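Local atomic coordinates of CD1-2 antigen (Gallus gallus, PDB entry 3DBX), a protein that probably presents lipid antigens to T cells, holding their alkyl chains in a hydrophobic groove of its MHC class I-like domain. Residues L15-L20 / K68-S73; A36-M41 / S213-P218; T128-L131 / W136-Q139; L205-R210 / H263-R268; C209-T212 / P218-V221. One frame throughout, in Å; residues are numbered along the deposited sequence.

Contact 1. Residues L15-L20 / K68-S73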
# COMPACT_ATOMS: atom_id res chain seq x y z
N LEU A 15 -11.82 -1.60 -0.33
CA LEU A 15 -11.87 -1.71 -1.77
C LEU A 15 -11.20 -0.46 -2.35
O LEU A 15 -11.49 0.67 -1.94
CB LEU A 15 -13.33 -1.76 -2.24
CG LEU A 15 -14.22 -2.95 -1.92
CD1 LEU A 15 -15.70 -2.62 -2.23
CD2 LEU A 15 -13.79 -4.17 -2.70
N PHE A 16 -10.32 -0.67 -3.31
CA PHE A 16 -9.60 0.40 -4.00
C PHE A 16 -9.82 0.23 -5.51
O PHE A 16 -9.43 -0.79 -6.06
CB PHE A 16 -8.09 0.22 -3.72
CG PHE A 16 -7.72 0.37 -2.28
CD1 PHE A 16 -7.28 1.59 -1.80
CD2 PHE A 16 -7.80 -0.69 -1.40
CE1 PHE A 16 -6.94 1.75 -0.44
CE2 PHE A 16 -7.46 -0.55 -0.05
CZ PHE A 16 -7.04 0.66 0.42
N TYR A 17 -10.39 1.21 -6.19
CA TYR A 17 -10.65 1.10 -7.64
C TYR A 17 -10.10 2.32 -8.35
O TYR A 17 -10.29 3.42 -7.87
CB TYR A 17 -12.15 1.03 -7.92
CG TYR A 17 -12.73 -0.34 -7.77
CD1 TYR A 17 -12.94 -1.15 -8.87
CD2 TYR A 17 -13.03 -0.85 -6.52
CE1 TYR A 17 -13.47 -2.45 -8.74
CE2 TYR A 17 -13.56 -2.16 -6.37
CZ TYR A 17 -13.77 -2.94 -7.48
OH TYR A 17 -14.30 -4.22 -7.34
N THR A 18 -9.46 2.10 -9.50
CA THR A 18 -8.92 3.16 -10.37
C THR A 18 -9.50 2.96 -11.78
O THR A 18 -9.43 1.87 -12.37
CB THR A 18 -7.40 3.11 -10.44
OG1 THR A 18 -6.87 3.27 -9.12
CG2 THR A 18 -6.83 4.20 -11.33
N LEU A 19 -10.15 4.02 -12.25
CA LEU A 19 -10.77 4.03 -13.55
C LEU A 19 -10.02 5.09 -14.35
O LEU A 19 -10.17 6.27 -14.09
CB LEU A 19 -12.25 4.41 -13.42
CG LEU A 19 -13.23 3.32 -12.96
CD1 LEU A 19 -12.85 2.78 -11.58
CD2 LEU A 19 -14.65 3.80 -12.94
N LEU A 20 -9.14 4.64 -15.24
CA LEU A 20 -8.37 5.52 -16.11
C LEU A 20 -9.07 5.59 -17.45
O LEU A 20 -9.09 4.64 -18.25
CB LEU A 20 -6.92 5.05 -16.29
CG LEU A 20 -6.07 5.71 -17.39
CD1 LEU A 20 -6.15 7.27 -17.45
CD2 LEU A 20 -4.62 5.24 -17.26
N LYS A 68 -21.06 -10.32 -7.18
CA LYS A 68 -22.14 -9.81 -8.04
C LYS A 68 -22.41 -8.32 -7.80
O LYS A 68 -22.64 -7.56 -8.75
CB LYS A 68 -23.42 -10.64 -7.87
N ILE A 69 -22.37 -7.91 -6.52
CA ILE A 69 -22.53 -6.51 -6.09
C ILE A 69 -21.49 -5.60 -6.75
O ILE A 69 -21.81 -4.50 -7.23
CB ILE A 69 -22.38 -6.39 -4.54
CG1 ILE A 69 -23.66 -6.82 -3.83
CG2 ILE A 69 -21.95 -4.97 -4.11
CD1 ILE A 69 -23.48 -7.08 -2.33
N LEU A 70 -20.25 -6.06 -6.75
CA LEU A 70 -19.12 -5.28 -7.20
C LEU A 70 -19.06 -5.12 -8.72
O LEU A 70 -18.50 -4.14 -9.23
CB LEU A 70 -17.82 -5.89 -6.67
CG LEU A 70 -17.64 -5.91 -5.13
CD1 LEU A 70 -16.34 -6.61 -4.69
CD2 LEU A 70 -17.71 -4.51 -4.55
N SER A 71 -19.67 -6.06 -9.43
CA SER A 71 -19.57 -6.14 -10.89
C SER A 71 -20.83 -5.73 -11.65
O SER A 71 -20.77 -4.87 -12.53
CB SER A 71 -19.20 -7.57 -11.28
OG SER A 71 -18.37 -8.14 -10.28
N PHE A 72 -21.97 -6.32 -11.31
CA PHE A 72 -23.15 -6.19 -12.16
C PHE A 72 -24.22 -5.26 -11.60
O PHE A 72 -25.16 -4.91 -12.32
CB PHE A 72 -23.78 -7.56 -12.47
CG PHE A 72 -22.79 -8.68 -12.64
CD1 PHE A 72 -21.86 -8.67 -13.68
CD2 PHE A 72 -22.81 -9.79 -11.77
CE1 PHE A 72 -20.94 -9.71 -13.82
CE2 PHE A 72 -21.91 -10.84 -11.91
CZ PHE A 72 -20.97 -10.81 -12.94
N SER A 73 -24.08 -4.86 -10.34
CA SER A 73 -25.16 -4.15 -9.65
C SER A 73 -25.16 -2.65 -9.93
O SER A 73 -24.29 -2.12 -10.62
CB SER A 73 -25.12 -4.42 -8.14
OG SER A 73 -24.09 -3.68 -7.50
O HOH W 1 -15.63 -4.75 -9.81

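Contact 2. Residues A36-M41 / S213-P218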
# COMPACT_ATOMS: atom_id res chain seq x y z
N ALA A 36 -7.63 -6.83 6.25
CA ALA A 36 -6.33 -6.39 6.80
C ALA A 36 -5.39 -5.97 5.65
O ALA A 36 -5.78 -5.12 4.84
CB ALA A 36 -5.69 -7.49 7.69
N ASP A 37 -4.21 -6.56 5.53
CA ASP A 37 -3.32 -6.31 4.36
C ASP A 37 -3.30 -7.47 3.38
O ASP A 37 -2.43 -7.55 2.53
CB ASP A 37 -1.87 -5.98 4.81
CG ASP A 37 -1.30 -6.99 5.78
OD1 ASP A 37 -2.00 -7.96 6.15
OD2 ASP A 37 -0.12 -6.82 6.17
N VAL A 38 -4.27 -8.37 3.50
CA VAL A 38 -4.29 -9.56 2.66
C VAL A 38 -5.22 -9.25 1.50
O VAL A 38 -6.40 -8.96 1.75
CB VAL A 38 -4.91 -10.74 3.43
CG1 VAL A 38 -5.01 -11.99 2.52
CG2 VAL A 38 -4.09 -11.03 4.71
N PRO A 39 -4.69 -9.27 0.26
CA PRO A 39 -5.49 -9.14 -0.96
C PRO A 39 -6.43 -10.34 -1.08
O PRO A 39 -5.98 -11.48 -1.02
CB PRO A 39 -4.43 -9.20 -2.05
CG PRO A 39 -3.15 -8.72 -1.36
CD PRO A 39 -3.25 -9.40 -0.04
N ILE A 40 -7.73 -10.08 -1.19
CA ILE A 40 -8.77 -11.13 -1.23
C ILE A 40 -9.18 -11.36 -2.68
O ILE A 40 -9.38 -12.51 -3.11
CB ILE A 40 -10.02 -10.71 -0.34
CG1 ILE A 40 -9.66 -10.74 1.13
CG2 ILE A 40 -11.18 -11.63 -0.54
CD1 ILE A 40 -8.78 -11.90 1.50
N MET A 41 -9.31 -10.26 -3.42
CA MET A 41 -9.80 -10.25 -4.79
C MET A 41 -9.05 -9.17 -5.54
O MET A 41 -8.74 -8.12 -4.97
CB MET A 41 -11.30 -9.94 -4.84
CG MET A 41 -12.17 -11.10 -4.49
SD MET A 41 -13.95 -10.81 -4.64
CE MET A 41 -14.20 -9.50 -3.44
N SER A 213 11.76 -8.99 7.76
CA SER A 213 11.13 -10.33 7.84
C SER A 213 9.88 -10.45 8.64
O SER A 213 9.39 -11.59 8.83
CB SER A 213 12.13 -11.41 8.29
OG SER A 213 13.14 -11.56 7.30
N PHE A 214 9.30 -9.33 9.10
CA PHE A 214 8.25 -9.44 10.11
C PHE A 214 6.81 -9.34 9.61
O PHE A 214 6.50 -8.65 8.65
CB PHE A 214 8.46 -8.43 11.24
CG PHE A 214 8.48 -6.99 10.78
CD1 PHE A 214 9.67 -6.39 10.42
CD2 PHE A 214 7.32 -6.23 10.80
CE1 PHE A 214 9.70 -5.02 10.04
CE2 PHE A 214 7.31 -4.91 10.40
CZ PHE A 214 8.51 -4.30 10.00
N TYR A 215 5.92 -10.04 10.30
CA TYR A 215 4.50 -9.91 9.99
C TYR A 215 3.75 -10.18 11.29
O TYR A 215 4.11 -11.11 12.01
CB TYR A 215 4.09 -10.92 8.87
CG TYR A 215 2.64 -10.74 8.48
CD1 TYR A 215 1.64 -11.53 9.05
CD2 TYR A 215 2.26 -9.74 7.59
CE1 TYR A 215 0.29 -11.33 8.73
CE2 TYR A 215 0.91 -9.54 7.26
CZ TYR A 215 -0.06 -10.34 7.83
OH TYR A 215 -1.38 -10.13 7.47
N PRO A 216 2.70 -9.42 11.60
CA PRO A 216 2.03 -8.34 10.87
C PRO A 216 2.82 -7.01 10.84
O PRO A 216 3.91 -6.92 11.39
CB PRO A 216 0.67 -8.21 11.60
CG PRO A 216 0.93 -8.72 13.00
CD PRO A 216 1.98 -9.79 12.84
N ARG A 217 2.24 -6.00 10.20
CA ARG A 217 2.92 -4.74 9.92
C ARG A 217 3.28 -3.86 11.12
O ARG A 217 4.32 -3.17 11.07
CB ARG A 217 2.03 -3.91 8.98
CG ARG A 217 2.74 -2.72 8.26
CD ARG A 217 1.70 -1.96 7.44
NE ARG A 217 2.29 -1.03 6.46
CZ ARG A 217 2.62 0.24 6.71
NH1 ARG A 217 2.47 0.75 7.94
NH2 ARG A 217 3.13 1.01 5.74
N PRO A 218 2.37 -3.73 12.13
CA PRO A 218 2.69 -2.80 13.23
C PRO A 218 3.95 -3.22 13.97
O PRO A 218 4.18 -4.41 14.17
CB PRO A 218 1.48 -2.94 14.15
CG PRO A 218 0.37 -3.32 13.22
CD PRO A 218 1.00 -4.28 12.29
O HOH W 2 -0.15 -6.46 8.69

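Contact 3. Residues T128-L131 / W136-Q139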
# COMPACT_ATOMS: atom_id res chain seq x y z
N THR A 128 -17.62 12.79 -1.17
CA THR A 128 -17.69 11.73 -0.15
C THR A 128 -19.12 11.34 0.23
O THR A 128 -20.03 12.16 0.13
CB THR A 128 -16.84 12.07 1.12
OG1 THR A 128 -16.71 10.89 1.93
CG2 THR A 128 -17.47 13.17 1.94
N TYR A 129 -19.32 10.09 0.65
CA TYR A 129 -20.66 9.63 1.03
C TYR A 129 -20.87 9.62 2.55
O TYR A 129 -20.20 8.89 3.28
CB TYR A 129 -21.00 8.28 0.40
CG TYR A 129 -22.36 7.73 0.80
CD1 TYR A 129 -23.54 8.38 0.43
CD2 TYR A 129 -22.47 6.56 1.58
CE1 TYR A 129 -24.79 7.88 0.80
CE2 TYR A 129 -23.73 6.06 1.96
CZ TYR A 129 -24.88 6.73 1.56
OH TYR A 129 -26.13 6.26 1.93
N GLU A 130 -21.83 10.43 2.99
CA GLU A 130 -22.20 10.55 4.40
C GLU A 130 -23.37 9.59 4.71
O GLU A 130 -24.52 9.87 4.38
CB GLU A 130 -22.60 12.00 4.68
CG GLU A 130 -22.43 12.46 6.12
CD GLU A 130 -22.24 13.97 6.20
OE1 GLU A 130 -23.20 14.68 6.58
OE2 GLU A 130 -21.13 14.43 5.86
N LEU A 131 -23.05 8.46 5.35
CA LEU A 131 -24.03 7.41 5.59
C LEU A 131 -25.19 7.88 6.45
O LEU A 131 -26.35 7.68 6.08
CB LEU A 131 -23.36 6.18 6.23
CG LEU A 131 -24.00 4.79 6.01
CD1 LEU A 131 -23.05 3.71 6.49
CD2 LEU A 131 -25.40 4.61 6.65
N TRP A 136 -24.43 12.49 -0.35
CA TRP A 136 -23.09 12.65 -0.91
C TRP A 136 -22.63 14.10 -0.79
O TRP A 136 -23.38 15.02 -1.16
CB TRP A 136 -23.08 12.23 -2.38
CG TRP A 136 -23.18 10.76 -2.58
CD1 TRP A 136 -24.31 10.00 -2.56
CD2 TRP A 136 -22.09 9.86 -2.84
NE1 TRP A 136 -23.99 8.68 -2.79
CE2 TRP A 136 -22.64 8.57 -2.96
CE3 TRP A 136 -20.70 10.02 -2.97
CZ2 TRP A 136 -21.86 7.43 -3.21
CZ3 TRP A 136 -19.92 8.89 -3.22
CH2 TRP A 136 -20.51 7.62 -3.34
N VAL A 137 -21.42 14.31 -0.27
CA VAL A 137 -20.90 15.65 0.05
C VAL A 137 -19.70 16.03 -0.84
O VAL A 137 -18.76 15.24 -0.98
CB VAL A 137 -20.47 15.77 1.54
CG1 VAL A 137 -20.62 17.19 2.03
CG2 VAL A 137 -21.29 14.83 2.43
N PRO A 138 -19.74 17.25 -1.43
CA PRO A 138 -18.63 17.74 -2.26
C PRO A 138 -17.35 18.01 -1.46
O PRO A 138 -17.42 18.57 -0.36
CB PRO A 138 -19.18 19.06 -2.83
CG PRO A 138 -20.64 19.01 -2.61
CD PRO A 138 -20.83 18.24 -1.36
N GLN A 139 -16.21 17.61 -2.02
CA GLN A 139 -14.90 17.77 -1.37
C GLN A 139 -14.09 18.93 -1.95
O GLN A 139 -13.17 19.44 -1.29
CB GLN A 139 -14.10 16.48 -1.47
CG GLN A 139 -14.72 15.23 -0.82
CD GLN A 139 -14.46 15.14 0.67
OE1 GLN A 139 -14.71 16.09 1.43
NE2 GLN A 139 -13.97 13.99 1.11

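Contact 4. Residues L205-R210 / H263-R268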
# COMPACT_ATOMS: atom_id res chain seq x y z
N LEU A 205 28.27 10.16 13.35
CA LEU A 205 28.14 8.80 12.87
C LEU A 205 26.67 8.57 12.70
O LEU A 205 25.87 9.09 13.47
CB LEU A 205 28.62 7.82 13.95
CG LEU A 205 30.06 7.39 14.10
CD1 LEU A 205 30.22 6.84 15.46
CD2 LEU A 205 30.27 6.27 13.12
N LEU A 206 26.29 7.78 11.70
CA LEU A 206 24.91 7.37 11.56
C LEU A 206 24.79 5.93 12.04
O LEU A 206 25.41 5.04 11.46
CB LEU A 206 24.44 7.51 10.11
CG LEU A 206 22.95 7.21 9.84
CD1 LEU A 206 22.13 8.33 10.44
CD2 LEU A 206 22.69 7.13 8.33
N LEU A 207 24.04 5.70 13.12
CA LEU A 207 23.78 4.32 13.51
C LEU A 207 22.51 3.90 12.81
O LEU A 207 21.56 4.67 12.79
CB LEU A 207 23.62 4.17 15.02
CG LEU A 207 24.77 4.76 15.84
CD1 LEU A 207 24.54 4.50 17.31
CD2 LEU A 207 26.12 4.21 15.40
N VAL A 208 22.50 2.69 12.24
CA VAL A 208 21.36 2.17 11.46
C VAL A 208 20.90 0.88 12.09
O VAL A 208 21.72 0.02 12.38
CB VAL A 208 21.76 1.85 9.99
CG1 VAL A 208 20.58 1.32 9.19
CG2 VAL A 208 22.33 3.10 9.27
N CYS A 209 19.60 0.77 12.34
CA CYS A 209 19.02 -0.50 12.76
C CYS A 209 18.10 -0.94 11.60
O CYS A 209 17.14 -0.25 11.30
CB CYS A 209 18.18 -0.25 13.98
SG CYS A 209 17.40 -1.72 14.65
N ARG A 210 18.42 -2.05 10.93
CA ARG A 210 17.61 -2.51 9.82
C ARG A 210 16.81 -3.71 10.33
O ARG A 210 17.39 -4.68 10.78
CB ARG A 210 18.49 -2.88 8.64
CG ARG A 210 17.72 -3.44 7.43
CD ARG A 210 18.71 -3.97 6.39
NE ARG A 210 18.03 -4.79 5.38
CZ ARG A 210 18.63 -5.41 4.38
NH1 ARG A 210 19.94 -5.29 4.22
NH2 ARG A 210 17.91 -6.11 3.53
N HIS A 263 28.85 6.81 25.31
CA HIS A 263 27.56 6.17 25.49
C HIS A 263 27.57 4.84 24.75
O HIS A 263 28.25 4.68 23.74
CB HIS A 263 26.43 7.06 24.93
CG HIS A 263 26.33 8.40 25.58
ND1 HIS A 263 26.34 9.58 24.87
CD2 HIS A 263 26.21 8.76 26.89
CE1 HIS A 263 26.25 10.60 25.70
NE2 HIS A 263 26.17 10.13 26.93
N GLY A 264 26.84 3.87 25.28
CA GLY A 264 26.63 2.62 24.58
C GLY A 264 25.26 2.72 23.92
O GLY A 264 24.33 3.24 24.53
N TYR A 265 25.15 2.24 22.68
CA TYR A 265 23.89 2.26 21.95
C TYR A 265 23.35 0.84 21.60
O TYR A 265 24.11 -0.13 21.45
CB TYR A 265 24.01 3.14 20.68
CG TYR A 265 24.24 4.61 21.02
CD1 TYR A 265 25.52 5.14 21.11
CD2 TYR A 265 23.17 5.46 21.26
CE1 TYR A 265 25.73 6.48 21.41
CE2 TYR A 265 23.36 6.78 21.57
CZ TYR A 265 24.63 7.29 21.64
OH TYR A 265 24.79 8.61 21.96
N ALA A 266 22.02 0.74 21.51
CA ALA A 266 21.32 -0.47 21.07
C ALA A 266 19.98 -0.09 20.48
O ALA A 266 19.34 0.87 20.95
CB ALA A 266 21.09 -1.42 22.25
N CYS A 267 19.57 -0.86 19.45
CA CYS A 267 18.24 -0.82 18.84
C CYS A 267 17.32 -1.82 19.57
O CYS A 267 17.71 -2.97 19.74
CB CYS A 267 18.39 -1.25 17.36
SG CYS A 267 16.89 -1.08 16.46
N ARG A 268 16.13 -1.39 20.00
CA ARG A 268 15.16 -2.28 20.60
C ARG A 268 13.90 -2.33 19.71
O ARG A 268 13.40 -1.28 19.25
CB ARG A 268 14.82 -1.85 22.04
CG ARG A 268 13.81 -2.81 22.73
CD ARG A 268 13.82 -2.75 24.23
NE ARG A 268 13.19 -1.54 24.75
CZ ARG A 268 13.43 -1.00 25.94
NH1 ARG A 268 14.28 -1.56 26.80
NH2 ARG A 268 12.82 0.11 26.28

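Contact 5. Residues C209-T212 / P218-V221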
# COMPACT_ATOMS: atom_id res chain seq x y z
N CYS A 209 19.60 0.77 12.34
CA CYS A 209 19.02 -0.50 12.76
C CYS A 209 18.10 -0.94 11.60
O CYS A 209 17.14 -0.25 11.30
CB CYS A 209 18.18 -0.25 13.98
SG CYS A 209 17.40 -1.72 14.65
N ARG A 210 18.42 -2.05 10.93
CA ARG A 210 17.61 -2.51 9.82
C ARG A 210 16.81 -3.71 10.33
O ARG A 210 17.39 -4.68 10.78
CB ARG A 210 18.49 -2.88 8.64
CG ARG A 210 17.72 -3.44 7.43
CD ARG A 210 18.71 -3.97 6.39
NE ARG A 210 18.03 -4.79 5.38
CZ ARG A 210 18.63 -5.41 4.38
NH1 ARG A 210 19.94 -5.29 4.22
NH2 ARG A 210 17.91 -6.11 3.53
N VAL A 211 15.48 -3.61 10.28
CA VAL A 211 14.60 -4.66 10.84
C VAL A 211 13.87 -5.29 9.68
O VAL A 211 13.30 -4.56 8.89
CB VAL A 211 13.57 -4.04 11.79
CG1 VAL A 211 12.77 -5.16 12.47
CG2 VAL A 211 14.31 -3.18 12.90
N THR A 212 13.93 -6.61 9.55
CA THR A 212 13.43 -7.29 8.35
C THR A 212 12.50 -8.47 8.73
O THR A 212 12.41 -8.84 9.91
CB THR A 212 14.65 -7.76 7.45
OG1 THR A 212 15.43 -8.70 8.19
CG2 THR A 212 15.58 -6.59 7.13
N PRO A 218 2.37 -3.73 12.13
CA PRO A 218 2.69 -2.80 13.23
C PRO A 218 3.95 -3.22 13.97
O PRO A 218 4.18 -4.41 14.17
CB PRO A 218 1.48 -2.94 14.15
CG PRO A 218 0.37 -3.32 13.22
CD PRO A 218 1.00 -4.28 12.29
N ILE A 219 4.79 -2.25 14.32
CA ILE A 219 6.07 -2.53 15.01
C ILE A 219 6.57 -1.23 15.62
O ILE A 219 6.18 -0.13 15.16
CB ILE A 219 7.13 -3.11 13.99
CG1 ILE A 219 8.31 -3.80 14.70
CG2 ILE A 219 7.58 -2.04 12.99
CD1 ILE A 219 9.26 -4.47 13.72
N ALA A 220 7.37 -1.33 16.68
CA ALA A 220 7.98 -0.13 17.21
C ALA A 220 9.46 -0.40 17.44
O ALA A 220 9.83 -1.37 18.10
CB ALA A 220 7.31 0.35 18.45
N VAL A 221 10.28 0.48 16.89
CA VAL A 221 11.73 0.36 16.93
C VAL A 221 12.25 1.61 17.62
O VAL A 221 11.96 2.74 17.16
CB VAL A 221 12.32 0.30 15.53
CG1 VAL A 221 13.84 0.22 15.61
CG2 VAL A 221 11.73 -0.89 14.74

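Contact 1. Residues L15-L20 / K68-S73
Leu-15 and Leu-70 meet through their methyl ends, and this is the apolar part of the contact: CD1 of Leu-15 sits 3.6 Å from CD2 of Leu-70, and the other two methyls pair more loosely, Leu-15 CD2 lying 4.1 Å from Leu-70 CD1. Both side chains have CG anti to the carbonyl carbon, with chi1 of -67° in Leu-15 and -64° in Leu-70, which sends each branch out into the gap between strand 12-21 and helix 66-71. Tyr-17, two residues along on the same side of the strand, crosses Leu-70 at about a right angle. Here it is the hydroxyl oxygen that touches the aliphatic chain, with Tyr-17 OH 4.0 Å from Leu-70 CB.

The polar part runs through water. No hydrogen bond joins the segments directly, but one water lies 2.9 Å from Tyr-17 OH and donates to Leu-70 O at 3.0 Å, linking the phenol to the backbone carbonyl of Leu-70.

In the MHC class I-like fold this is a strand of the groove floor meeting a helix of the wall. Helix 156-180 from the facing wall also takes part, Phe-170 packing on Leu-15 and Ile-165 on Ile-69. A bound palmitic acid comes within about 4 Å of the Leu-15 side chain. The chemistry implies a greasy lining suited to an alkyl chain, in which the buried Tyr-17 hydroxyl has a water as a hydrogen-bonding partner.

Contact 2. Residues A36-M41 / S213-P218
Asp-37 OD2, lying at the edge of the Tyr-215 ring, is gripped by two groups: a water that donates to it at a short 2.5 Å, and the hydroxyl of Tyr-249. The same water accepts from Arg-217 N at 2.9 Å, which ties the carboxylate to the backbone of the second segment. The other oxygen takes the direct bond. Tyr-215 OH donates to Asp-37 OD1 over 2.6 Å, meeting the syn lone pair, the one on the side of OD2.

The two flat groups come from opposite directions and end nearly coplanar, their planes only 16° apart. The carboxylate therefore lies along the ring's edge, and OD2 comes within 3.1 Å of Tyr-215 CE2. With chi1 at 51°, Asp-37 CG is wedged between the backbone N and the carbonyl carbon, an orientation that these several bonds would help to hold.

This is a junction between domains. Asp-37 sits in the turn between strands 27-35 and 38-43 of the MHC-like platform, whereas Tyr-215 belongs to the Phe-Tyr-Pro sequence that leaves strand 204-214 of the immunoglobulin C1-set domain, a familiar feature of constant domains. As in many of them, the peptide before Pro-216 is cis. Pro-216 folds back on its neighbour, its CB standing 4.2 Å above the centre of the Tyr-215 ring, and Arg-187 makes a cation-pi contact with that ring. On the platform side, Val-38 adds a looser touch, CG2 coming to 4.0 Å from Tyr-215 OH, while its side chain also packs on Arg-54.

Contact 3. Residues T128-L131 / W136-Q139
A beta hairpin closes one border of the platform sheet, pairing strand 124-130 with the outermost strand 135-138 of the MHC-like domain. Thr-128 and Val-137 form an antiparallel hydrogen-bonded pair: Thr-128 N donates to Val-137 O at 2.7 Å, and Val-137 N returns a bond of 2.6 Å to Thr-128 O. Both are nearly straight. Tyr-129 and Trp-136 follow as a non-hydrogen-bonded pair. The short strand segments run well short of strictly antiparallel.

The aromatic pair carries one face. Tyr-129 CB stands over the middle of the indole's six-membered ring, 3.5 Å from its centroid and 2° off the normal, a textbook CH-pi contact. The phenol ring then lies obliquely to the five-membered ring, planes 42° apart, with Tyr-129 CD1 3.3 Å from Trp-136 NE1. Trp-136 has CG anti to the carbonyl carbon (chi1 -73°), which brings one face of the indole against Tyr-129 CB.

Thr-128 and Val-137 share the other face with the chain of Gln-139, which bends at its second torsion to put NE2 3.5 Å from Thr-128 CB. Thr-128 OG1 itself bonds to Asn-118 and to Val-117 O. Val-137 CG2 lies 3.5 Å from OE2 of Glu-130, a carboxylate whose salt bridge is with Arg-135.

Leu-162 of helix 156-180 packs on both aromatics, and palmitic acid touches Trp-136. The chemistry thus divides by face, mixed polar on one and aromatic on the one packed by helix 156-180, where the indole, one face covered by its partner's CB, can offer hydrocarbon surface to the lipid.

Contact 4. Residues L205-R210 / H263-R268
Cys-209 and Cys-267 carry their sulfurs in matching positions, each SG opposite the backbone N (chi1 -179° and -174°), a torsion that carries each sulfur toward the opposite strand. They join in a disulfide with SG of Cys-209 2.0 Å from SG of Cys-267. The torsion about the S-S bond is -82°, close to the relaxed right angle, and the two CA atoms of Cys-209 and Cys-267 are left 6.1 Å apart.

This is the intersheet disulfide characteristic of the immunoglobulin fold. It pins strand 204-214 of one sheet to strand 265-270 of the other, with no hydrogen bond between these two segments. Trp-223 packs on Cys-209, as the core tryptophan typically does in immunoglobulin domains, and it also touches Leu-207.

Two residues back along each strand, Leu-207 and Tyr-265 fill the same interior. They cross at about a right angle; Leu-207 CD1 comes within 3.7 Å of Tyr-265 CB and, at the same distance, of its CG, approaching the ring obliquely. The gap is wider here, 8.7 Å between the CA atoms of Leu-207 and Tyr-265. The phenol's far end turns to polar partners, its OH bonded to Asp-261 and Arg-225.

A disulfide backed by a methyl against the root of a ring implies a covalent tie at one point between the sheets and hydrocarbon packing beside it, with the Tyr-265 hydroxyl bonded to partners outside the contact.

Contact 5. Residues C209-T212 / P218-V221
Segments 209-212 and 218-221 face each other across the immunoglobulin sandwich without a hydrogen bond between them, and their nearest CA atoms, those of Val-211 and Val-221, stand 8.4 Å apart. Strand 204-214 belongs to one sheet and strand 220-225 to the other, the chain turning a corner at Ser-213 on its way from one to the other.

Alternation along the strands sorts the side chains. Cys-209 and Val-211 point inward, as do Ile-219 and Val-221, whereas Arg-210 and Thr-212 point away and meet the other protein chain of the assembly. Val-211 is the hub, using both methyls. Its CG2 meets Val-221 CG2 tip to tip at 3.9 Å.

CG1 takes the neighbour instead. Ile-219 slides past Val-211 in the opposite direction, and its extended chain (chi1 -163°, chi2 175°) carries the terminal methyl deep enough for CD1 to lie 3.8 Å from Val-211 CG1. Val-269 of strand 265-270 packs on both Val-211 and Ile-219.

The remaining methyl of Val-221 packs against the disulfide: its CG1 lies 4.2 Å from SG of Cys-209.

How the contacts relate
Contacts 1 and 3 belong to the lipid-binding platform and reach one sheet from different places, the first buried beneath a helix, the second only partly buried at the sheet's border; each has a side chain within about 4 Å of palmitic acid. Contacts 4 and 5 contribute to the interior of the immunoglobulin domain and share Cys-209 and Arg-210, Val-221 CG1 packing 3.4 Å from Cys-267 SG. Contact 2 joins the domains: Met-41 CE touches Leu-70 CD1 of contact 1, and Phe-214 CE1 touches Ile-219 CD1 of contact 5. Chemistry follows place: a carboxylate bonded to phenol and water at the junction, apolar or covalent links within the sandwich, aromatic or aliphatic groups beside the lipid, where contact 1 has its own water bridge.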